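Local coordinates for protein putative metal-dependent hydrolase (Bacillus subtilis, PDB 6KNS) that binds zinc and calcium ions and is probably a metal-dependent hydrolase of the metallo-beta-lactamase fold, perhaps related in activity to the endoribonucleases that process tRNA 3' ends, at residues M7-I12 / Y28-G33; L63-H68 / H140-Y145; F184-D189 / M196-A201. One frame throughout, in Å; residues are numbered along the deposited sequence.

Interaction 1: M7-I12 / Y28-G33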
loop_
_atom_site.group_PDB
_atom_site.type_symbol
_atom_site.label_atom_id
_atom_site.label_comp_id
_atom_site.label_asym_id
_atom_site.label_seq_id
_atom_site.Cartn_x
_atom_site.Cartn_y
_atom_site.Cartn_z
ATOM N N MET A 7 -0.031 -7.384 -27.108
ATOM C CA MET A 7 0.276 -7.541 -25.694
ATOM C C MET A 7 0.871 -6.231 -25.233
ATOM O O MET A 7 1.800 -5.737 -25.838
ATOM C CB MET A 7 1.298 -8.661 -25.506
ATOM C CG MET A 7 1.702 -8.936 -24.035
ATOM S SD MET A 7 2.587 -10.510 -23.911
ATOM C CE MET A 7 3.241 -10.338 -22.274
ATOM N N LYS A 8 0.327 -5.669 -24.170
ATOM C CA LYS A 8 0.763 -4.350 -23.671
ATOM C C LYS A 8 1.086 -4.457 -22.186
ATOM O O LYS A 8 0.240 -4.842 -21.417
ATOM C CB LYS A 8 -0.337 -3.316 -23.890
ATOM C CG LYS A 8 0.025 -1.896 -23.483
ATOM C CD LYS A 8 -1.178 -0.940 -23.569
ATOM C CE LYS A 8 -0.715 0.516 -23.410
ATOM N NZ LYS A 8 -1.818 1.528 -23.491
ATOM N N VAL A 9 2.319 -4.144 -21.812
ATOM C CA VAL A 9 2.782 -4.239 -20.454
ATOM C C VAL A 9 3.027 -2.818 -19.940
ATOM O O VAL A 9 3.765 -2.057 -20.580
ATOM C CB VAL A 9 4.092 -5.042 -20.339
ATOM C CG1 VAL A 9 4.573 -5.065 -18.860
ATOM C CG2 VAL A 9 3.925 -6.508 -20.923
ATOM N N THR A 10 2.386 -2.456 -18.822
ATOM C CA THR A 10 2.589 -1.139 -18.202
ATOM C C THR A 10 3.175 -1.318 -16.808
ATOM O O THR A 10 2.580 -2.013 -15.974
ATOM C CB THR A 10 1.295 -0.345 -18.070
ATOM O OG1 THR A 10 0.649 -0.264 -19.337
ATOM C CG2 THR A 10 1.577 1.117 -17.519
ATOM N N VAL A 11 4.339 -0.726 -16.545
ATOM C CA VAL A 11 4.904 -0.829 -15.195
ATOM C C VAL A 11 4.065 0.050 -14.266
ATOM O O VAL A 11 3.819 1.194 -14.565
ATOM C CB VAL A 11 6.371 -0.394 -15.156
ATOM C CG1 VAL A 11 6.909 -0.423 -13.729
ATOM C CG2 VAL A 11 7.219 -1.281 -16.100
ATOM N N ILE A 12 3.579 -0.516 -13.176
ATOM C CA ILE A 12 2.752 0.234 -12.227
ATOM C C ILE A 12 3.623 0.668 -11.085
ATOM O O ILE A 12 3.504 1.790 -10.610
ATOM C CB ILE A 12 1.578 -0.572 -11.702
ATOM C CG1 ILE A 12 0.753 -1.099 -12.872
ATOM C CG2 ILE A 12 0.705 0.315 -10.777
ATOM C CD1 ILE A 12 0.155 -0.031 -13.770
ATOM N N TYR A 28 2.913 -4.967 -12.146
ATOM C CA TYR A 28 2.996 -4.893 -13.627
ATOM C C TYR A 28 1.653 -5.241 -14.254
ATOM O O TYR A 28 1.077 -6.295 -13.952
ATOM C CB TYR A 28 4.077 -5.826 -14.144
ATOM C CG TYR A 28 5.355 -5.549 -13.444
ATOM C CD1 TYR A 28 6.247 -4.630 -13.951
ATOM C CD2 TYR A 28 5.648 -6.153 -12.233
ATOM C CE1 TYR A 28 7.423 -4.327 -13.282
ATOM C CE2 TYR A 28 6.817 -5.861 -11.562
ATOM C CZ TYR A 28 7.705 -4.943 -12.104
ATOM O OH TYR A 28 8.853 -4.647 -11.448
ATOM N N LEU A 29 1.169 -4.370 -15.140
ATOM C CA LEU A 29 -0.122 -4.564 -15.760
ATOM C C LEU A 29 0.083 -5.152 -17.151
ATOM O O LEU A 29 0.675 -4.509 -18.017
ATOM C CB LEU A 29 -0.871 -3.243 -15.842
ATOM C CG LEU A 29 -2.151 -3.170 -16.695
ATOM C CD1 LEU A 29 -3.255 -4.082 -16.202
ATOM C CD2 LEU A 29 -2.649 -1.750 -16.691
ATOM N N PHE A 30 -0.436 -6.367 -17.352
ATOM C CA PHE A 30 -0.402 -7.027 -18.646
ATOM C C PHE A 30 -1.778 -7.003 -19.264
ATOM O O PHE A 30 -2.730 -7.436 -18.652
ATOM C CB PHE A 30 0.031 -8.474 -18.477
ATOM C CG PHE A 30 1.498 -8.649 -18.196
ATOM C CD1 PHE A 30 2.036 -8.243 -17.007
ATOM C CD2 PHE A 30 2.328 -9.239 -19.148
ATOM C CE1 PHE A 30 3.375 -8.423 -16.755
ATOM C CE2 PHE A 30 3.661 -9.430 -18.903
ATOM C CZ PHE A 30 4.195 -9.019 -17.721
ATOM N N GLN A 31 -1.881 -6.505 -20.493
ATOM C CA GLN A 31 -3.155 -6.390 -21.151
ATOM C C GLN A 31 -3.148 -7.020 -22.498
ATOM O O GLN A 31 -2.170 -6.937 -23.230
ATOM C CB GLN A 31 -3.585 -4.925 -21.277
ATOM C CG GLN A 31 -3.897 -4.275 -19.929
ATOM C CD GLN A 31 -4.229 -2.792 -20.067
ATOM O OE1 GLN A 31 -3.365 -1.947 -20.405
ATOM N NE2 GLN A 31 -5.487 -2.474 -19.841
ATOM N N SER A 32 -4.281 -7.626 -22.834
ATOM C CA SER A 32 -4.532 -8.129 -24.172
ATOM C C SER A 32 -6.025 -8.014 -24.511
ATOM O O SER A 32 -6.867 -8.699 -23.905
ATOM C CB SER A 32 -4.099 -9.601 -24.265
ATOM O OG SER A 32 -4.338 -10.120 -25.565
ATOM N N GLY A 33 -6.346 -7.175 -25.494
ATOM C CA GLY A 33 -7.732 -6.906 -25.845
ATOM C C GLY A 33 -8.413 -6.390 -24.601
ATOM O O GLY A 33 -7.876 -5.501 -23.966
HETATM O O HOH W 1 -3.282 0.693 -20.760
HETATM O O HOH W 2 -0.668 -2.384 -20.024
#
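Lys8 and Gln31 face each other as a hydrogen-bonded pair of an antiparallel ladder, and they illustrate a division of labour: the backbone groups are paired across the strands, while the side-chain ends are linked by water. Lys8 N donates to Gln31 O at 3.0 Å, and Gln31 N returns a bond of 2.8 Å to Lys8 O. Two residues on, Thr10 and Leu29 repeat the exchange: Thr10 N reaches Leu29 O, and Leu29 N meets Thr10 O at an almost straight 174°. Val9 and Val11, in the non-hydrogen-bonded pairs, turn their backbone groups the other way, with hydrogen bonds to Trp248 and Phe246. Above this part of the ladder, Lys8 and Gln31 extend side by side. Their polar ends are joined through a water that accepts from Lys8 NZ and donates to Gln31 OE1, 2.7 Å away. A second water is hydrogen-bonded to Thr10 OG1 at 2.6 Å and also lies within bonding distance of Gln31 OE1 and Leu29 O, so the glutamine oxygen is approached by two waters. The other face, lined by Met7, Val9, Val11, Tyr28 and Phe30, is mainly apolar; the Tyr28 hydroxyl, an exception, is hydrogen-bonded to Thr216 OG1. Val9 CG2 sits over the Phe30 ring, 3.9 Å from its centroid, in a CH-pi contact. Met7 runs alongside Phe30 in an extended chain, and its CE touches the edge of the ring, 3.4 Å from Phe30 CD2. Strand 247-249 continues the sheet beyond strand 7-13, while strand 35-39 flanks strand 27-32. Val156 of the second sheet touches Met7, Val9 and Phe30 within the sandwich, and helix 45-49 covers Ile12 and Leu29 on the outer side.

Interaction 2: L63-H68 / H140-Y145. With ZN (zinc ion), chain H.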
loop_
_atom_site.group_PDB
_atom_site.type_symbol
_atom_site.label_atom_id
_atom_site.label_comp_id
_atom_site.label_asym_id
_atom_site.label_seq_id
_atom_site.Cartn_x
_atom_site.Cartn_y
_atom_site.Cartn_z
ATOM N N LEU A 63 0.687 -13.472 -8.199
ATOM C CA LEU A 63 1.680 -13.090 -7.220
ATOM C C LEU A 63 2.916 -13.997 -7.273
ATOM O O LEU A 63 2.802 -15.203 -7.177
ATOM C CB LEU A 63 1.069 -13.218 -5.830
ATOM C CG LEU A 63 -0.165 -12.350 -5.612
ATOM C CD1 LEU A 63 -0.676 -12.588 -4.177
ATOM C CD2 LEU A 63 0.135 -10.828 -5.865
ATOM N N SER A 64 4.097 -13.403 -7.480
ATOM C CA SER A 64 5.330 -14.186 -7.592
ATOM C C SER A 64 5.716 -14.781 -6.221
ATOM O O SER A 64 6.236 -15.897 -6.155
ATOM C CB SER A 64 6.489 -13.316 -8.066
ATOM O OG SER A 64 6.648 -12.196 -7.194
ATOM N N HIS A 65 5.482 -14.017 -5.161
ATOM C CA HIS A 65 5.815 -14.426 -3.814
ATOM C C HIS A 65 5.182 -13.491 -2.794
ATOM O O HIS A 65 4.563 -12.483 -3.177
ATOM C CB HIS A 65 7.325 -14.537 -3.612
ATOM C CG HIS A 65 8.094 -13.240 -3.615
ATOM N ND1 HIS A 65 8.161 -12.400 -4.708
ATOM C CD2 HIS A 65 8.938 -12.717 -2.685
ATOM C CE1 HIS A 65 8.991 -11.404 -4.430
ATOM N NE2 HIS A 65 9.471 -11.570 -3.208
ATOM N N TYR A 66 5.313 -13.817 -1.514
ATOM C CA TYR A 66 4.545 -13.131 -0.499
ATOM C C TYR A 66 5.310 -12.142 0.378
ATOM O O TYR A 66 4.842 -11.766 1.452
ATOM C CB TYR A 66 3.851 -14.175 0.374
ATOM C CG TYR A 66 2.890 -15.103 -0.403
ATOM C CD1 TYR A 66 1.675 -14.626 -0.850
ATOM C CD2 TYR A 66 3.188 -16.416 -0.645
ATOM C CE1 TYR A 66 0.784 -15.420 -1.517
ATOM C CE2 TYR A 66 2.267 -17.260 -1.333
ATOM C CZ TYR A 66 1.082 -16.733 -1.778
ATOM O OH TYR A 66 0.118 -17.467 -2.431
ATOM N N HIS A 67 6.428 -11.644 -0.110
ATOM C CA HIS A 67 7.121 -10.517 0.536
ATOM C C HIS A 67 6.209 -9.275 0.445
ATOM O O HIS A 67 5.521 -9.089 -0.563
ATOM C CB HIS A 67 8.458 -10.240 -0.173
ATOM C CG HIS A 67 9.636 -10.962 0.397
ATOM N ND1 HIS A 67 10.830 -11.100 -0.290
ATOM C CD2 HIS A 67 9.839 -11.518 1.623
ATOM C CE1 HIS A 67 11.706 -11.739 0.478
ATOM N NE2 HIS A 67 11.128 -12.006 1.641
ATOM N N HIS A 68 6.231 -8.433 1.485
ATOM C CA HIS A 68 5.362 -7.245 1.599
ATOM C C HIS A 68 5.351 -6.355 0.378
ATOM O O HIS A 68 4.303 -5.874 -0.074
ATOM C CB HIS A 68 5.802 -6.370 2.769
ATOM C CG HIS A 68 5.712 -7.038 4.083
ATOM N ND1 HIS A 68 4.542 -7.598 4.566
ATOM C CD2 HIS A 68 6.663 -7.251 5.031
ATOM C CE1 HIS A 68 4.781 -8.103 5.771
ATOM N NE2 HIS A 68 6.056 -7.913 6.063
ATOM N N HIS A 140 15.734 -17.264 -3.514
ATOM C CA HIS A 140 15.266 -16.110 -2.755
ATOM C C HIS A 140 14.975 -16.539 -1.303
ATOM O O HIS A 140 14.763 -17.708 -1.049
ATOM C CB HIS A 140 14.016 -15.560 -3.442
ATOM C CG HIS A 140 13.726 -14.145 -3.114
ATOM N ND1 HIS A 140 14.662 -13.151 -3.274
ATOM C CD2 HIS A 140 12.613 -13.545 -2.620
ATOM C CE1 HIS A 140 14.138 -11.997 -2.902
ATOM N NE2 HIS A 140 12.900 -12.210 -2.501
ATOM N N PRO A 141 15.029 -15.613 -0.333
ATOM C CA PRO A 141 14.832 -16.101 1.034
ATOM C C PRO A 141 13.441 -16.626 1.361
ATOM O O PRO A 141 13.283 -17.170 2.419
ATOM C CB PRO A 141 15.145 -14.874 1.922
ATOM C CG PRO A 141 15.689 -13.826 1.026
ATOM C CD PRO A 141 15.449 -14.207 -0.388
ATOM N N VAL A 142 12.420 -16.365 0.534
ATOM C CA VAL A 142 11.137 -17.068 0.612
ATOM C C VAL A 142 10.860 -17.673 -0.749
ATOM O O VAL A 142 11.458 -17.279 -1.745
ATOM C CB VAL A 142 9.942 -16.166 1.035
ATOM C CG1 VAL A 142 10.113 -15.641 2.489
ATOM C CG2 VAL A 142 9.691 -15.010 0.033
ATOM N N THR A 143 9.960 -18.645 -0.792
ATOM C CA THR A 143 9.546 -19.275 -2.023
ATOM C C THR A 143 9.089 -18.217 -3.011
ATOM O O THR A 143 8.289 -17.329 -2.682
ATOM C CB THR A 143 8.387 -20.256 -1.755
ATOM O OG1 THR A 143 8.823 -21.185 -0.784
ATOM C CG2 THR A 143 7.974 -21.016 -2.992
ATOM N N CYS A 144 9.628 -18.272 -4.214
ATOM C CA CYS A 144 9.281 -17.248 -5.180
ATOM C C CYS A 144 9.353 -17.857 -6.563
ATOM O O CYS A 144 10.195 -18.740 -6.788
ATOM C CB CYS A 144 10.210 -16.019 -5.011
ATOM S SG CYS A 144 9.908 -14.743 -6.212
ATOM N N TYR A 145 8.444 -17.444 -7.472
ATOM C CA TYR A 145 8.471 -17.966 -8.853
ATOM C C TYR A 145 8.568 -16.869 -9.891
ATOM O O TYR A 145 7.775 -15.937 -9.883
ATOM C CB TYR A 145 7.245 -18.856 -9.164
ATOM C CG TYR A 145 7.252 -20.099 -8.363
ATOM C CD1 TYR A 145 7.829 -21.269 -8.847
ATOM C CD2 TYR A 145 6.753 -20.092 -7.082
ATOM C CE1 TYR A 145 7.870 -22.433 -8.058
ATOM C CE2 TYR A 145 6.780 -21.231 -6.296
ATOM C CZ TYR A 145 7.324 -22.396 -6.785
ATOM O OH TYR A 145 7.340 -23.492 -5.961
HETATM ZN ZN ZN H . 11.308 -10.627 -2.285
HETATM O O HOH W 3 6.593 -16.381 -0.777
#
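The HxHxDH signature of the metallo-beta-lactamase fold begins at His65, and here its first two histidines meet His140, from a distant loop, at one zinc ion of the dinuclear site. The site illustrates how ligands from separate loops are oriented by their surroundings. His65 NE2 binds the zinc ion at 2.3 Å, His67 ND1 at 2.1 Å and His140 NE2 at 2.3 Å; Asp161, which also binds the other zinc ion, completes the set. His65 and His67 therefore coordinate through different nitrogens. The edge of His140 is directed toward the face of His65 with the ring planes at 89°, whereas His67 and His140 approach tip to tip, neither ring covering the other. Second-shell hydrogen bonds help to fix the ring rotations. His65 ND1 donates to Ser64 OG, which lies close to the imidazole plane, and His140 ND1 is hydrogen-bonded to the backbone oxygen of Gly194. The sulfur of Cys144, anti to its backbone N (chi1 177°), rests over the face of His65, 3.7 Å from the centroid. Away from the metal, Tyr145 N donates to Ser64 O at 3.0 Å and joins the backbone of the 63-68 loop to the start of strand 145-150, while a water accepts from Tyr66 N and donates to Thr143 O. Val142 fills the angle between two of the ligands: its CG2 touches the edge of His65 at CD2 and stands over the centre of the His67 ring, 3.7 Å above the plane.

Interaction 3: F184-D189 / M196-A201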
loop_
_atom_site.group_PDB
_atom_site.type_symbol
_atom_site.label_atom_id
_atom_site.label_comp_id
_atom_site.label_asym_id
_atom_site.label_seq_id
_atom_site.Cartn_x
_atom_site.Cartn_y
_atom_site.Cartn_z
ATOM N N PHE A 184 20.860 -4.415 -7.144
ATOM C CA PHE A 184 22.260 -4.087 -6.826
ATOM C C PHE A 184 23.080 -3.635 -8.029
ATOM O O PHE A 184 22.768 -4.014 -9.152
ATOM C CB PHE A 184 22.945 -5.301 -6.173
ATOM C CG PHE A 184 22.485 -5.561 -4.769
ATOM C CD1 PHE A 184 23.189 -5.085 -3.705
ATOM C CD2 PHE A 184 21.334 -6.273 -4.524
ATOM C CE1 PHE A 184 22.745 -5.322 -2.382
ATOM C CE2 PHE A 184 20.875 -6.502 -3.228
ATOM C CZ PHE A 184 21.581 -6.041 -2.162
ATOM N N TYR A 185 24.126 -2.826 -7.779
ATOM C CA TYR A 185 25.017 -2.294 -8.816
ATOM C C TYR A 185 26.103 -3.317 -9.136
ATOM O O TYR A 185 26.287 -4.288 -8.405
ATOM C CB TYR A 185 25.634 -0.944 -8.372
ATOM C CG TYR A 185 24.580 0.163 -8.288
ATOM C CD1 TYR A 185 23.832 0.378 -7.127
ATOM C CD2 TYR A 185 24.265 0.932 -9.408
ATOM C CE1 TYR A 185 22.846 1.382 -7.071
ATOM C CE2 TYR A 185 23.287 1.925 -9.372
ATOM C CZ TYR A 185 22.564 2.129 -8.202
ATOM O OH TYR A 185 21.621 3.110 -8.166
ATOM N N ALA A 186 26.833 -3.076 -10.219
ATOM C CA ALA A 186 27.779 -4.040 -10.796
ATOM C C ALA A 186 28.860 -4.442 -9.829
ATOM O O ALA A 186 29.327 -5.571 -9.870
ATOM C CB ALA A 186 28.424 -3.466 -12.094
ATOM N N ASP A 187 29.259 -3.526 -8.949
ATOM C CA ASP A 187 30.332 -3.831 -7.984
ATOM C C ASP A 187 29.862 -4.631 -6.793
ATOM O O ASP A 187 30.688 -5.018 -5.999
ATOM C CB ASP A 187 31.018 -2.548 -7.459
ATOM C CG ASP A 187 30.070 -1.642 -6.670
ATOM O OD1 ASP A 187 29.132 -1.083 -7.296
ATOM O OD2 ASP A 187 30.265 -1.480 -5.427
ATOM N N GLN A 188 28.556 -4.843 -6.641
ATOM C CA GLN A 188 27.998 -5.397 -5.422
ATOM C C GLN A 188 27.491 -6.818 -5.670
ATOM O O GLN A 188 27.065 -7.147 -6.791
ATOM C CB GLN A 188 26.789 -4.578 -4.942
ATOM C CG GLN A 188 27.018 -3.122 -4.528
ATOM C CD GLN A 188 25.697 -2.467 -4.178
ATOM O OE1 GLN A 188 24.843 -2.247 -5.055
ATOM N NE2 GLN A 188 25.487 -2.206 -2.882
ATOM N N ASP A 189 27.470 -7.615 -4.596
ATOM C CA ASP A 189 27.005 -9.001 -4.624
ATOM C C ASP A 189 25.653 -9.127 -3.938
ATOM O O ASP A 189 25.556 -8.929 -2.728
ATOM C CB ASP A 189 28.008 -9.886 -3.897
ATOM C CG ASP A 189 27.634 -11.374 -3.952
ATOM O OD1 ASP A 189 26.638 -11.776 -4.605
ATOM O OD2 ASP A 189 28.369 -12.151 -3.330
ATOM N N MET A 196 19.787 -9.781 -7.653
ATOM C CA MET A 196 20.794 -9.700 -8.716
ATOM C C MET A 196 21.329 -8.286 -8.923
ATOM O O MET A 196 20.716 -7.313 -8.496
ATOM C CB MET A 196 20.181 -10.207 -10.024
ATOM C CG MET A 196 20.202 -11.748 -10.118
ATOM S SD MET A 196 19.689 -12.361 -11.728
ATOM C CE MET A 196 17.931 -11.963 -11.694
ATOM N N ASN A 197 22.484 -8.194 -9.588
ATOM C CA ASN A 197 22.993 -6.917 -10.043
ATOM C C ASN A 197 22.857 -6.746 -11.572
ATOM O O ASN A 197 22.366 -7.617 -12.302
ATOM C CB ASN A 197 24.446 -6.675 -9.564
ATOM C CG ASN A 197 25.482 -7.620 -10.214
ATOM O OD1 ASN A 197 25.269 -8.211 -11.285
ATOM N ND2 ASN A 197 26.620 -7.737 -9.563
ATOM N N SER A 198 23.287 -5.590 -12.019
ATOM C CA SER A 198 23.248 -5.195 -13.413
ATOM C C SER A 198 23.954 -6.168 -14.354
ATOM O O SER A 198 23.418 -6.472 -15.418
ATOM C CB SER A 198 23.845 -3.764 -13.540
ATOM O OG SER A 198 25.084 -3.677 -12.815
ATOM N N LEU A 199 25.121 -6.685 -13.964
ATOM C CA LEU A 199 25.856 -7.619 -14.814
ATOM C C LEU A 199 25.092 -8.935 -14.990
ATOM O O LEU A 199 25.084 -9.537 -16.072
ATOM C CB LEU A 199 27.248 -7.882 -14.250
ATOM C CG LEU A 199 28.124 -6.639 -14.014
ATOM C CD1 LEU A 199 29.508 -7.030 -13.422
ATOM C CD2 LEU A 199 28.313 -5.820 -15.291
ATOM N N GLU A 200 24.426 -9.359 -13.920
ATOM C CA GLU A 200 23.692 -10.621 -13.914
ATOM C C GLU A 200 22.423 -10.529 -14.759
ATOM O O GLU A 200 22.121 -11.436 -15.559
ATOM C CB GLU A 200 23.404 -11.049 -12.482
ATOM C CG GLU A 200 24.697 -11.558 -11.782
ATOM C CD GLU A 200 24.639 -11.551 -10.255
ATOM O OE1 GLU A 200 23.840 -10.795 -9.653
ATOM O OE2 GLU A 200 25.442 -12.288 -9.647
ATOM N N ALA A 201 21.708 -9.421 -14.616
ATOM C CA ALA A 201 20.561 -9.169 -15.470
ATOM C C ALA A 201 21.042 -9.168 -16.934
ATOM O O ALA A 201 20.411 -9.755 -17.798
ATOM C CB ALA A 201 19.893 -7.857 -15.098
#
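Gln188 O receives Asn197 ND2 at 2.9 Å, nearly along the C=O axis, and the same asparagine is the N-cap of helix 198-208. It is a worked example of one amide serving two ends. While ND2 holds the preceding loop, Asn197 OD1 accepts from Glu200 N at 3.0 Å; in return Glu200 OE1 accepts a hydrogen bond from Asn197 N, which completes a capping box. With CG of Asn197 between the backbone N and the carbonyl carbon (chi1 68°), the amide lies between the loop and the helix end; CB packs against the carbonyl oxygens of Phe184 and Tyr185. The loop side has its own order, a type I turn from Tyr185 to Gln188, in which Tyr185 N donates to a lone pair of Gln188 OE1 in a nearly straight bond (172° at the hydrogen). Two further backbone links run between the segments: Phe184 N to Met196 O at 3.2 Å, and a weak one from Ser198 N to Phe184 O. Ala186 N and Ser198 OG are not hydrogen-bonded to each other but share an acceptor, Glu230 OE1 of helix 225-231. Phe184 also packs on Phe86 of the second subunit, so the loop borders the dimer contact. At the apolar end, the methyl CB of Ala186 lies against the first helical turn, 3.7 Å from Leu199 CG.

Followed from the N terminus, the three contacts close one after another, and none nests within or crosses another. Interaction 1 closes the connection between the first two strands, neighbours in the first sheet. Interaction 2 spans a far longer excursion: it brings the loop after strand 60-62 of that sheet against the loop between strands 131-137 and 145-150 of the second, so the two halves of the sandwich share a metal site. Interaction 3 closes a short loop between strand 177-181 and helix 198-208. The last two do not touch directly, yet Gly194 and His195, within the loop closed by interaction 3, reach His140 of interaction 2.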